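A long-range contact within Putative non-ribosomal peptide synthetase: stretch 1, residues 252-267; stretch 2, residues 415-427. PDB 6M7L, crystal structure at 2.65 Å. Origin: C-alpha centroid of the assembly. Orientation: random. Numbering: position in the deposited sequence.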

ATOM      1  N   ARG A 252      19.174  17.499  -4.363  1.00 68.59           N
ATOM      2  CA  ARG A 252      19.698  16.617  -3.332  1.00 64.01           C
ATOM      3  C   ARG A 252      20.476  17.424  -2.303  1.00 66.76           C
ATOM      4  O   ARG A 252      21.255  18.314  -2.657  1.00 68.95           O
ATOM      5  CB  ARG A 252      20.600  15.531  -3.931  1.00 66.74           C
ATOM      6  CG  ARG A 252      19.857  14.286  -4.387  1.00 75.29           C
ATOM      7  CD  ARG A 252      20.820  13.138  -4.672  1.00 77.01           C
ATOM      8  NE  ARG A 252      20.228  11.838  -4.362  1.00 84.96           N
ATOM      9  CZ  ARG A 252      19.691  11.021  -5.261  1.00 89.27           C
ATOM     10  NH1 ARG A 252      19.672  11.362  -6.544  1.00 88.22           N
ATOM     11  NH2 ARG A 252      19.176   9.858  -4.881  1.00 87.16           N
ATOM     12  N   LEU A 253      20.255  17.107  -1.031  1.00 67.75           N
ATOM     13  CA  LEU A 253      21.002  17.688   0.075  1.00 62.43           C
ATOM     14  C   LEU A 253      21.658  16.555   0.852  1.00 69.79           C
ATOM     15  O   LEU A 253      20.955  15.626   1.289  1.00 65.79           O
ATOM     16  CB  LEU A 253      20.085  18.505   0.988  1.00 60.90           C
ATOM     17  CG  LEU A 253      20.761  19.280   2.123  1.00 63.42           C
ATOM     18  CD1 LEU A 253      21.496  20.498   1.589  1.00 64.34           C
ATOM     19  CD2 LEU A 253      19.744  19.682   3.177  1.00 62.79           C
ATOM     20  N   PRO A 254      22.976  16.568   1.041  1.00 73.37           N
ATOM     21  CA  PRO A 254      23.624  15.479   1.780  1.00 65.74           C
ATOM     22  C   PRO A 254      23.160  15.432   3.230  1.00 64.69           C
ATOM     23  O   PRO A 254      22.601  16.391   3.767  1.00 64.08           O
ATOM     24  CB  PRO A 254      25.117  15.816   1.679  1.00 70.54           C
ATOM     25  CG  PRO A 254      25.157  17.286   1.402  1.00 75.06           C
ATOM     26  CD  PRO A 254      23.943  17.576   0.573  1.00 67.34           C
ATOM     27  N   ALA A 255      23.403  14.282   3.864  1.00 70.48           N
ATOM     28  CA  ALA A 255      22.920  14.067   5.225  1.00 66.72           C
ATOM     29  C   ALA A 255      23.553  15.035   6.214  1.00 66.05           C
ATOM     30  O   ALA A 255      22.923  15.390   7.218  1.00 71.09           O
ATOM     31  CB  ALA A 255      23.182  12.623   5.654  1.00 59.96           C
ATOM     32  N   ASP A 256      24.789  15.471   5.952  1.00 71.60           N
ATOM     33  CA  ASP A 256      25.454  16.434   6.825  1.00 75.71           C
ATOM     34  C   ASP A 256      24.608  17.688   7.008  1.00 74.45           C
ATOM     35  O   ASP A 256      24.193  18.020   8.125  1.00 69.41           O
ATOM     36  CB  ASP A 256      26.827  16.793   6.251  1.00 84.09           C
ATOM     37  CG  ASP A 256      27.822  15.659   6.364  1.00102.19           C
ATOM     38  OD1 ASP A 256      27.483  14.627   6.982  1.00102.59           O
ATOM     39  OD2 ASP A 256      28.947  15.801   5.837  1.00110.85           O
ATOM     40  N   SER A 257      24.342  18.399   5.910  1.00 76.59           N
ATOM     41  CA  SER A 257      23.517  19.599   5.990  1.00 74.63           C
ATOM     42  C   SER A 257      22.084  19.266   6.378  1.00 66.99           C
ATOM     43  O   SER A 257      21.409  20.083   7.015  1.00 64.86           O
ATOM     44  CB  SER A 257      23.556  20.344   4.658  1.00 67.82           C
ATOM     45  OG  SER A 257      24.892  20.532   4.231  1.00 71.53           O
ATOM     46  N   HIS A 258      21.607  18.075   6.005  1.00 67.12           N
ATOM     47  CA  HIS A 258      20.275  17.641   6.412  1.00 61.82           C
ATOM     48  C   HIS A 258      20.183  17.512   7.928  1.00 68.74           C
ATOM     49  O   HIS A 258      19.181  17.914   8.533  1.00 68.48           O
ATOM     50  CB  HIS A 258      19.937  16.315   5.726  1.00 58.23           C
ATOM     51  CG  HIS A 258      18.572  15.786   6.049  1.00 63.35           C
ATOM     52  ND1 HIS A 258      17.621  16.524   6.721  1.00 62.01           N
ATOM     53  CD2 HIS A 258      18.001  14.586   5.788  1.00 56.96           C
ATOM     54  CE1 HIS A 258      16.525  15.801   6.862  1.00 57.26           C
ATOM     55  NE2 HIS A 258      16.728  14.621   6.303  1.00 55.99           N
ATOM     56  N   ALA A 259      21.224  16.963   8.559  1.00 67.91           N
ATOM     57  CA  ALA A 259      21.211  16.807  10.011  1.00 62.94           C
ATOM     58  C   ALA A 259      21.179  18.158  10.712  1.00 68.48           C
ATOM     59  O   ALA A 259      20.467  18.331  11.708  1.00 70.75           O
ATOM     60  CB  ALA A 259      22.424  15.997  10.463  1.00 62.35           C
ATOM     61  N   ARG A 260      21.940  19.131  10.204  1.00 69.70           N
ATOM     62  CA  ARG A 260      21.987  20.441  10.844  1.00 70.55           C
ATOM     63  C   ARG A 260      20.651  21.168  10.747  1.00 74.26           C
ATOM     64  O   ARG A 260      20.286  21.912  11.664  1.00 73.58           O
ATOM     65  CB  ARG A 260      23.106  21.282  10.233  1.00 73.08           C
ATOM     66  CG  ARG A 260      24.495  20.866  10.685  1.00 75.63           C
ATOM     67  CD  ARG A 260      25.563  21.821  10.180  1.00 76.73           C
ATOM     68  NE  ARG A 260      25.794  21.682   8.745  1.00 83.61           N
ATOM     69  CZ  ARG A 260      26.598  20.773   8.204  1.00 83.10           C
ATOM     70  NH1 ARG A 260      27.247  19.915   8.980  1.00 80.51           N
ATOM     71  NH2 ARG A 260      26.751  20.718   6.888  1.00 82.90           N
ATOM     72  N   LEU A 261      19.913  20.969   9.655  1.00 69.89           N
ATOM     73  CA  LEU A 261      18.585  21.566   9.547  1.00 67.46           C
ATOM     74  C   LEU A 261      17.606  20.886  10.497  1.00 71.78           C
ATOM     75  O   LEU A 261      16.853  21.558  11.214  1.00 67.42           O
ATOM     76  CB  LEU A 261      18.091  21.482   8.105  1.00 68.37           C
ATOM     77  CG  LEU A 261      18.911  22.297   7.106  1.00 64.94           C
ATOM     78  CD1 LEU A 261      18.503  21.958   5.689  1.00 71.55           C
ATOM     79  CD2 LEU A 261      18.744  23.784   7.374  1.00 62.21           C
ATOM     80  N   LEU A 262      17.602  19.550  10.513  1.00 69.62           N
ATOM     81  CA  LEU A 262      16.804  18.818  11.492  1.00 63.08           C
ATOM     82  C   LEU A 262      17.184  19.218  12.911  1.00 71.77           C
ATOM     83  O   LEU A 262      16.323  19.310  13.795  1.00 69.89           O
ATOM     84  CB  LEU A 262      16.985  17.315  11.284  1.00 62.86           C
ATOM     85  CG  LEU A 262      16.443  16.367  12.356  1.00 58.00           C
ATOM     86  CD1 LEU A 262      14.945  16.552  12.540  1.00 53.23           C
ATOM     87  CD2 LEU A 262      16.769  14.925  12.003  1.00 57.18           C
ATOM     88  N   GLU A 263      18.473  19.469  13.143  1.00 73.46           N
ATOM     89  CA  GLU A 263      18.931  19.934  14.447  1.00 68.18           C
ATOM     90  C   GLU A 263      18.338  21.299  14.780  1.00 72.17           C
ATOM     91  O   GLU A 263      17.794  21.504  15.872  1.00 75.55           O
ATOM     92  CB  GLU A 263      20.459  19.982  14.454  1.00 72.21           C
ATOM     93  CG  GLU A 263      21.107  20.335  15.774  1.00 75.42           C
ATOM     94  CD  GLU A 263      22.616  20.194  15.707  1.00 88.77           C
ATOM     95  OE1 GLU A 263      23.098  19.285  14.997  1.00 90.68           O
ATOM     96  OE2 GLU A 263      23.320  20.998  16.350  1.00 92.29           O
ATOM     97  N   ALA A 264      18.425  22.244  13.840  1.00 69.65           N
ATOM     98  CA  ALA A 264      17.862  23.572  14.064  1.00 68.25           C
ATOM     99  C   ALA A 264      16.340  23.536  14.125  1.00 70.68           C
ATOM    100  O   ALA A 264      15.733  24.317  14.868  1.00 66.68           O
ATOM    101  CB  ALA A 264      18.325  24.531  12.967  1.00 66.88           C
ATOM    102  N   ALA A 265      15.709  22.646  13.355  1.00 69.10           N
ATOM    103  CA  ALA A 265      14.257  22.512  13.416  1.00 63.85           C
ATOM    104  C   ALA A 265      13.809  22.091  14.809  1.00 70.19           C
ATOM    105  O   ALA A 265      12.925  22.717  15.404  1.00 68.63           O
ATOM    106  CB  ALA A 265      13.776  21.509  12.368  1.00 63.89           C
ATOM    107  N   ARG A 266      14.417  21.028  15.348  1.00 73.34           N
ATOM    108  CA  ARG A 266      14.108  20.600  16.710  1.00 61.93           C
ATOM    109  C   ARG A 266      14.378  21.714  17.712  1.00 64.26           C
ATOM    110  O   ARG A 266      13.632  21.879  18.685  1.00 67.17           O
ATOM    111  CB  ARG A 266      14.927  19.364  17.076  1.00 61.94           C
ATOM    112  CG  ARG A 266      14.515  18.072  16.391  1.00 60.58           C
ATOM    113  CD  ARG A 266      15.597  17.023  16.604  1.00 59.51           C
ATOM    114  NE  ARG A 266      15.260  15.718  16.042  1.00 57.66           N
ATOM    115  CZ  ARG A 266      16.159  14.770  15.794  1.00 61.57           C
ATOM    116  NH1 ARG A 266      15.781  13.605  15.286  1.00 63.77           N
ATOM    117  NH2 ARG A 266      17.442  14.995  16.042  1.00 58.93           N
ATOM    118  N   SER A 267      15.445  22.489  17.492  1.00 67.43           N
ATOM    119  CA  SER A 267      15.805  23.551  18.425  1.00 68.57           C
ATOM    120  C   SER A 267      14.684  24.566  18.598  1.00 71.07           C
ATOM    121  O   SER A 267      14.529  25.138  19.683  1.00 76.61           O
ATOM    122  CB  SER A 267      17.081  24.249  17.954  1.00 63.36           C
ATOM    123  OG  SER A 267      17.309  25.441  18.685  1.00 73.84           O
TER
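Stretch 2 (415-427) LDHRTDEGDADGL

Stretch 2 is a hairpin-like segment, strand 415-418, a turn and strand 424-427, paired with the end of a strand (252-253) that begins earlier in the chain, and packed against the helix 255-267 of stretch 1; 567 Å² is buried between them, both sides summed. Strand 415-418 runs nearly perpendicular to the helix, at 96° between N-to-C directions and with 10.7 Å between axes at closest approach; it meets the helix through the ends of the Asp-416 and Arg-418 side chains and the carbonyl O of His-417. Leu-415 makes no contact. Asp-416 (chi1 t) leaves the backbone sideways, but its carboxylate comes close enough for a weak hydrogen bond from His-258 NE2 to Asp-416 OD1, 2.8 Å. The backbone of His-417 offers a second, also weak: His-258 NE2 to His-417 O, 3.5 Å. Both acceptors lie at the edge of the imidazole, near its plane. Arg-418 holds the same carboxylate, with NE 3.1 Å from Asp-416 OD1 and a salt bridge from NH1 to Asp-416 OD2 at 3.0 Å, so that one buried acid ties strand and helix together. One face of its guanidinium is covered by Leu-262, whose CD1 lies 3.4 Å from Arg-418 NH1.

Thr-419 to Gly-422 form a type I beta turn, with Thr-419 and Asp-420 out of reach of stretch 1. Gly-422, at phi/psi 91/6, adopts a conformation that itself calls for glycine; its O receives a hydrogen bond from Arg-418 NH2 (2.7 Å) and lies 3.8 Å from Leu-262 CD2. Arg-266 also approaches here, its NH1 4.3 Å from Arg-418 NH2, a close pair of like charges. Asp-423 points its CA-to-CB bond away from the helix.

Strand 424-427 comes nearer, its axis passing 6.6 Å from that of the helix at a signed crossing angle of 110°. Ala-424 points toward the helix and fits among three of its residues: its CB lies 3.5 Å from the centroid of the His-258 ring in a CH-pi contact over the face, 4.0 Å from Ala-259 CB and 4.2 Å from Leu-262 CD2. Asp-425 points away. Gly-426 passes close to the start of the helix, its N 3.7 Å from Ala-255 CB and its CA 3.6 Å from Leu-253 O. Leu-427 closes the contact as the antiparallel partner of Leu-253: Leu-253 N donates to Leu-427 O (2.8 Å) and Leu-427 N to Leu-253 O (3.0 Å). Their side chains share one face of the sheet, CB to CB 3.9 Å, while Leu-427 CD1 covers the His-258 face opposite Ala-424, 4.2 Å from His-258 NE2.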

ATOM      1  N   LEU A 415      11.819  14.382  -0.273  1.00 60.39           N
ATOM      2  CA  LEU A 415      11.701  13.214   0.588  1.00 62.96           C
ATOM      3  C   LEU A 415      12.631  13.374   1.783  1.00 67.01           C
ATOM      4  O   LEU A 415      13.834  13.608   1.615  1.00 65.14           O
ATOM      5  CB  LEU A 415      12.035  11.931  -0.173  1.00 66.09           C
ATOM      6  CG  LEU A 415      10.920  11.312  -1.015  1.00 75.52           C
ATOM      7  CD1 LEU A 415      11.478  10.209  -1.898  1.00 75.82           C
ATOM      8  CD2 LEU A 415       9.818  10.772  -0.117  1.00 79.51           C
ATOM      9  N   ASP A 416      12.070  13.243   2.985  1.00 66.49           N
ATOM     10  CA  ASP A 416      12.826  13.397   4.227  1.00 60.61           C
ATOM     11  C   ASP A 416      13.301  12.016   4.675  1.00 66.79           C
ATOM     12  O   ASP A 416      12.683  11.343   5.503  1.00 68.40           O
ATOM     13  CB  ASP A 416      11.967  14.081   5.284  1.00 63.46           C
ATOM     14  CG  ASP A 416      12.738  14.421   6.541  1.00 66.47           C
ATOM     15  OD1 ASP A 416      13.979  14.298   6.537  1.00 67.00           O
ATOM     16  OD2 ASP A 416      12.095  14.815   7.539  1.00 64.84           O
ATOM     17  N   HIS A 417      14.425  11.589   4.103  1.00 65.20           N
ATOM     18  CA  HIS A 417      14.980  10.280   4.420  1.00 70.91           C
ATOM     19  C   HIS A 417      15.527  10.250   5.841  1.00 68.65           C
ATOM     20  O   HIS A 417      16.175  11.197   6.298  1.00 62.70           O
ATOM     21  CB  HIS A 417      16.088   9.914   3.432  1.00 68.02           C
ATOM     22  CG  HIS A 417      15.590   9.556   2.066  1.00 76.97           C
ATOM     23  ND1 HIS A 417      14.449   8.812   1.861  1.00 86.46           N
ATOM     24  CD2 HIS A 417      16.081   9.838   0.837  1.00 81.92           C
ATOM     25  CE1 HIS A 417      14.258   8.651   0.564  1.00 84.14           C
ATOM     26  NE2 HIS A 417      15.234   9.265  -0.079  1.00 90.30           N
ATOM     27  N   ARG A 418      15.272   9.147   6.540  1.00 71.57           N
ATOM     28  CA  ARG A 418      15.705   8.980   7.917  1.00 71.65           C
ATOM     29  C   ARG A 418      16.306   7.598   8.121  1.00 68.44           C
ATOM     30  O   ARG A 418      15.940   6.634   7.443  1.00 73.19           O
ATOM     31  CB  ARG A 418      14.544   9.176   8.903  1.00 70.70           C
ATOM     32  CG  ARG A 418      13.902  10.552   8.866  1.00 65.44           C
ATOM     33  CD  ARG A 418      14.880  11.640   9.275  1.00 62.53           C
ATOM     34  NE  ARG A 418      14.235  12.947   9.321  1.00 60.65           N
ATOM     35  CZ  ARG A 418      13.698  13.478  10.415  1.00 65.38           C
ATOM     36  NH1 ARG A 418      13.127  14.674  10.362  1.00 62.23           N
ATOM     37  NH2 ARG A 418      13.737  12.816  11.564  1.00 66.92           N
ATOM     38  N   THR A 419      17.243   7.514   9.062  1.00 77.59           N
ATOM     39  CA  THR A 419      17.683   6.229   9.574  1.00 75.47           C
ATOM     40  C   THR A 419      16.618   5.676  10.519  1.00 77.54           C
ATOM     41  O   THR A 419      15.716   6.393  10.959  1.00 83.85           O
ATOM     42  CB  THR A 419      19.029   6.367  10.294  1.00 75.22           C
ATOM     43  OG1 THR A 419      19.862   7.285   9.576  1.00 73.53           O
ATOM     44  CG2 THR A 419      19.749   5.024  10.373  1.00 84.88           C
ATOM     45  N   ASP A 420      16.726   4.378  10.823  1.00 87.78           N
ATOM     46  CA  ASP A 420      15.762   3.733  11.709  1.00 91.71           C
ATOM     47  C   ASP A 420      15.630   4.446  13.049  1.00 90.25           C
ATOM     48  O   ASP A 420      14.590   4.324  13.707  1.00 88.47           O
ATOM     49  CB  ASP A 420      16.155   2.272  11.934  1.00 90.81           C
ATOM     50  CG  ASP A 420      16.164   1.470  10.651  1.00 95.79           C
ATOM     51  OD1 ASP A 420      17.074   1.686   9.822  1.00 98.69           O
ATOM     52  OD2 ASP A 420      15.260   0.626  10.471  1.00 95.12           O
ATOM     53  N   GLU A 421      16.652   5.193  13.463  1.00 87.47           N
ATOM     54  CA  GLU A 421      16.608   5.957  14.701  1.00 88.52           C
ATOM     55  C   GLU A 421      15.965   7.328  14.538  1.00 83.86           C
ATOM     56  O   GLU A 421      15.779   8.030  15.539  1.00 73.94           O
ATOM     57  CB  GLU A 421      18.026   6.129  15.258  1.00 93.58           C
ATOM     58  CG  GLU A 421      18.820   4.835  15.379  1.00103.46           C
ATOM     59  CD  GLU A 421      18.327   3.939  16.501  1.00108.27           C
ATOM     60  OE1 GLU A 421      17.197   3.413  16.406  1.00110.05           O
ATOM     61  OE2 GLU A 421      19.075   3.763  17.485  1.00113.96           O
ATOM     62  N   GLY A 422      15.619   7.722  13.317  1.00 84.46           N
ATOM     63  CA  GLY A 422      15.078   9.042  13.069  1.00 75.53           C
ATOM     64  C   GLY A 422      16.100  10.097  12.724  1.00 75.93           C
ATOM     65  O   GLY A 422      15.735  11.273  12.602  1.00 75.35           O
ATOM     66  N   ASP A 423      17.366   9.720  12.567  1.00 76.27           N
ATOM     67  CA  ASP A 423      18.404  10.672  12.214  1.00 74.34           C
ATOM     68  C   ASP A 423      18.364  10.974  10.719  1.00 72.29           C
ATOM     69  O   ASP A 423      17.877  10.180   9.910  1.00 66.32           O
ATOM     70  CB  ASP A 423      19.779  10.136  12.610  1.00 77.94           C
ATOM     71  CG  ASP A 423      19.899   9.890  14.102  1.00 87.12           C
ATOM     72  OD1 ASP A 423      19.307  10.667  14.882  1.00 88.17           O
ATOM     73  OD2 ASP A 423      20.579   8.918  14.494  1.00 85.63           O
ATOM     74  N   ALA A 424      18.888  12.143  10.361  1.00 72.41           N
ATOM     75  CA  ALA A 424      18.859  12.587   8.974  1.00 66.49           C
ATOM     76  C   ALA A 424      19.674  11.655   8.088  1.00 66.93           C
ATOM     77  O   ALA A 424      20.812  11.304   8.412  1.00 74.14           O
ATOM     78  CB  ALA A 424      19.391  14.013   8.870  1.00 59.04           C
ATOM     79  N   ASP A 425      19.088  11.255   6.962  1.00 64.60           N
ATOM     80  CA  ASP A 425      19.737  10.369   6.006  1.00 67.83           C
ATOM     81  C   ASP A 425      19.568  10.898   4.588  1.00 73.84           C
ATOM     82  O   ASP A 425      19.295  10.145   3.649  1.00 77.58           O
ATOM     83  CB  ASP A 425      19.196   8.945   6.131  1.00 68.34           C
ATOM     84  CG  ASP A 425      20.106   7.917   5.488  1.00 74.35           C
ATOM     85  OD1 ASP A 425      21.332   7.985   5.717  1.00 71.91           O
ATOM     86  OD2 ASP A 425      19.595   7.037   4.764  1.00 80.56           O
ATOM     87  N   GLY A 426      19.729  12.201   4.416  1.00 68.72           N
ATOM     88  CA  GLY A 426      19.650  12.815   3.106  1.00 63.40           C
ATOM     89  C   GLY A 426      18.274  13.386   2.815  1.00 69.74           C
ATOM     90  O   GLY A 426      17.246  12.897   3.298  1.00 67.86           O
ATOM     91  N   LEU A 427      18.254  14.450   2.013  1.00 65.31           N
ATOM     92  CA  LEU A 427      17.025  15.104   1.572  1.00 61.13           C
ATOM     93  C   LEU A 427      17.016  15.078   0.049  1.00 60.63           C
ATOM     94  O   LEU A 427      17.786  15.800  -0.592  1.00 57.03           O
ATOM     95  CB  LEU A 427      16.948  16.535   2.107  1.00 58.96           C
ATOM     96  CG  LEU A 427      15.574  17.200   2.185  1.00 63.45           C
ATOM     97  CD1 LEU A 427      14.668  16.433   3.135  1.00 67.27           C
ATOM     98  CD2 LEU A 427      15.706  18.650   2.626  1.00 56.23           C
TER